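Local coordinates for uncharacterized protein (Bacteroides ovatus, PDB 3P02) that is of unknown function but pairs a DUF4973 domain of the E-set clan with a BT_3044-like C-terminal domain, both rich in beta strands, at residues I68-F71 with E72-N76. Residues are numbered along the deposited sequence; the frame is centred on the assembly and turned at random. Where two conformers were deposited one is given.
Sequences ILNF and EKFGN
Four backbone bonds tie Ile68-Phe71 to 72-75, the last helical turn and the first residue beyond it: Glu72 N to Ile68 O, nearly straight at 169°, Lys73 N to Leu69 O, Phe74 N to Asn70 O, and Gly75 N to Phe71 O (2.8 Å). The bonds stay short but become less straight toward the helix end, and Gly75 N sits above the carbonyl plane of Phe71. The Phe71 ring is swung away from its own backbone N (chi1 -170°) and reaches forward over the chain, where Gly75 CA lies over one face in a CH-pi contact, 4.2 Å from the ring centroid; Asn76 ND2 stands at the ring edge, 3.8 Å from Phe71 CE1. This is the C-terminal end of helix 65-74, a short helix following strand 55-61 in the mainly beta DUF4973 region; Gly75, with positive phi, leads the chain out, and its O accepts from Tyr81 OH. On the buried side, Asn70 OD1 meets the Phe74 ring in plane at its edge, 3.8 Å from CE2, amide and ring planes 36° apart, while accepting a hydrogen bond from Phe82 N. The Phe74 ring also meets Trp22 and touches Leu80, and an alanine here would probably open a gap between the helix end and these residues. Glu72 runs alongside Ile68, pointing the same way, its OE2 3.3 Å from Ile68 CG2, and OE1 forms a salt bridge with Arg141. In the conformer given, Lys73 CG packs against Leu69 CD1 and its NZ hydrogen-bonds Gly21 O.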
ATOM      1  N   ILE A  68     -10.217 -15.416  -9.674  1.00 13.88           N
ATOM      2  CA  ILE A  68      -9.230 -16.232 -10.397  1.00 12.21           C
ATOM      3  C   ILE A  68      -7.807 -15.831  -9.987  1.00 14.58           C
ATOM      4  O   ILE A  68      -7.024 -16.707  -9.599  1.00 15.47           O
ATOM      5  CB  ILE A  68      -9.468 -16.097 -11.913  1.00 14.32           C
ATOM      6  CG1 ILE A  68     -10.802 -16.764 -12.251  1.00 14.34           C
ATOM      7  CG2 ILE A  68      -8.310 -16.720 -12.712  1.00 12.97           C
ATOM      8  CD1 ILE A  68     -11.314 -16.406 -13.713  1.00 14.32           C
ATOM      9  N   LEU A  69      -7.482 -14.529 -10.052  1.00 11.71           N
ATOM     10  CA  LEU A  69      -6.159 -14.041  -9.672  0.50 11.31           C
ATOM     11  C   LEU A  69      -5.822 -14.487  -8.236  1.00 14.25           C
ATOM     12  O   LEU A  69      -4.731 -15.004  -7.985  1.00 15.37           O
ATOM     13  CB  LEU A  69      -6.111 -12.500  -9.782  0.50 11.49           C
ATOM     14  CG  LEU A  69      -4.823 -11.814  -9.310  0.50 15.50           C
ATOM     15  CD1 LEU A  69      -3.692 -12.007 -10.318  0.50 15.17           C
ATOM     16  CD2 LEU A  69      -5.068 -10.329  -9.044  0.50 16.47           C
ATOM     17  N   ASN A  70      -6.765 -14.313  -7.301  1.00 10.22           N
ATOM     18  CA  ASN A  70      -6.530 -14.692  -5.898  1.00 10.40           C
ATOM     19  C   ASN A  70      -6.185 -16.164  -5.757  1.00 13.19           C
ATOM     20  O   ASN A  70      -5.209 -16.492  -5.079  1.00 12.94           O
ATOM     21  CB  ASN A  70      -7.762 -14.377  -5.056  1.00 12.88           C
ATOM     22  CG  ASN A  70      -7.826 -12.925  -4.679  1.00 14.53           C
ATOM     23  OD1 ASN A  70      -6.802 -12.268  -4.528  1.00 12.64           O
ATOM     24  ND2 ASN A  70      -9.034 -12.403  -4.503  1.00 12.73           N
ATOM     25  N   PHE A  71      -6.951 -17.045  -6.389  1.00 11.07           N
ATOM     26  CA  PHE A  71      -6.659 -18.469  -6.230  1.00 10.43           C
ATOM     27  C   PHE A  71      -5.341 -18.833  -6.912  1.00 13.93           C
ATOM     28  O   PHE A  71      -4.545 -19.606  -6.353  1.00 13.40           O
ATOM     29  CB  PHE A  71      -7.812 -19.347  -6.739  1.00 12.79           C
ATOM     30  CG  PHE A  71      -7.559 -20.779  -6.333  1.00 13.38           C
ATOM     31  CD1 PHE A  71      -7.732 -21.183  -5.014  1.00 16.01           C
ATOM     32  CD2 PHE A  71      -7.075 -21.704  -7.255  1.00 15.35           C
ATOM     33  CE1 PHE A  71      -7.420 -22.481  -4.616  1.00 17.40           C
ATOM     34  CE2 PHE A  71      -6.770 -23.006  -6.862  1.00 18.73           C
ATOM     35  CZ  PHE A  71      -6.933 -23.382  -5.538  1.00 17.91           C
ATOM     36  N   GLU A  72      -5.136 -18.329  -8.135  1.00 12.18           N
ATOM     37  CA  GLU A  72      -3.936 -18.655  -8.891  1.00 12.27           C
ATOM     38  C   GLU A  72      -2.667 -18.145  -8.184  1.00 16.39           C
ATOM     39  O   GLU A  72      -1.640 -18.811  -8.251  1.00 18.17           O
ATOM     40  CB  GLU A  72      -4.034 -18.134 -10.338  1.00 12.90           C
ATOM     41  CG  GLU A  72      -5.138 -18.866 -11.098  1.00 12.11           C
ATOM     42  CD  GLU A  72      -5.265 -18.520 -12.572  1.00 16.05           C
ATOM     43  OE1 GLU A  72      -4.572 -17.582 -13.027  1.00 18.29           O
ATOM     44  OE2 GLU A  72      -6.134 -19.121 -13.243  1.00 16.68           O
ATOM     45  N   LYS A  73      -2.729 -16.983  -7.520  1.00 12.50           N
ATOM     46  CA  LYS A  73      -1.550 -16.440  -6.838  0.50 12.56           C
ATOM     47  C   LYS A  73      -1.398 -16.953  -5.421  1.00 17.54           C
ATOM     48  O   LYS A  73      -0.267 -17.135  -4.964  1.00 20.66           O
ATOM     49  CB  LYS A  73      -1.578 -14.898  -6.806  0.50 15.71           C
ATOM     50  CG  LYS A  73      -1.366 -14.234  -8.166  0.50 30.24           C
ATOM     51  CD  LYS A  73       0.103 -14.242  -8.613  0.50 43.17           C
ATOM     52  CE  LYS A  73       0.253 -13.838 -10.063  0.50 54.36           C
ATOM     53  NZ  LYS A  73       1.634 -14.068 -10.563  0.50 61.94           N
ATOM     54  N   PHE A  74      -2.509 -17.161  -4.703  1.00 13.97           N
ATOM     55  CA  PHE A  74      -2.399 -17.513  -3.278  1.00 13.43           C
ATOM     56  C   PHE A  74      -2.961 -18.845  -2.849  1.00 19.66           C
ATOM     57  O   PHE A  74      -2.833 -19.184  -1.665  1.00 19.06           O
ATOM     58  CB  PHE A  74      -3.124 -16.413  -2.459  1.00 13.73           C
ATOM     59  CG  PHE A  74      -2.684 -15.005  -2.789  1.00 13.13           C
ATOM     60  CD1 PHE A  74      -1.377 -14.593  -2.545  1.00 13.69           C
ATOM     61  CD2 PHE A  74      -3.585 -14.077  -3.322  1.00 13.36           C
ATOM     62  CE1 PHE A  74      -0.966 -13.291  -2.837  1.00 13.90           C
ATOM     63  CE2 PHE A  74      -3.172 -12.779  -3.635  1.00 15.68           C
ATOM     64  CZ  PHE A  74      -1.866 -12.385  -3.377  1.00 14.77           C
ATOM     65  N   GLY A  75      -3.565 -19.596  -3.762  1.00 16.45           N
ATOM     66  CA  GLY A  75      -4.178 -20.868  -3.391  1.00 17.00           C
ATOM     67  C   GLY A  75      -5.271 -20.703  -2.346  1.00 18.89           C
ATOM     68  O   GLY A  75      -5.961 -19.675  -2.313  1.00 16.17           O
ATOM     69  N   ASN A  76      -5.382 -21.669  -1.421  1.00 20.14           N
ATOM     70  CA  ASN A  76      -6.424 -21.648  -0.387  1.00 19.62           C
ATOM     71  C   ASN A  76      -6.020 -20.854   0.840  1.00 22.86           C
ATOM     72  O   ASN A  76      -6.057 -21.361   1.967  1.00 22.99           O
ATOM     73  CB  ASN A  76      -6.822 -23.077  -0.004  1.00 25.36           C
ATOM     74  CG  ASN A  76      -8.312 -23.230  -0.079  1.00 63.32           C
ATOM     75  OD1 ASN A  76      -9.045 -22.851   0.844  1.00 58.85           O
ATOM     76  ND2 ASN A  76      -8.798 -23.666  -1.236  1.00 60.71           N
TER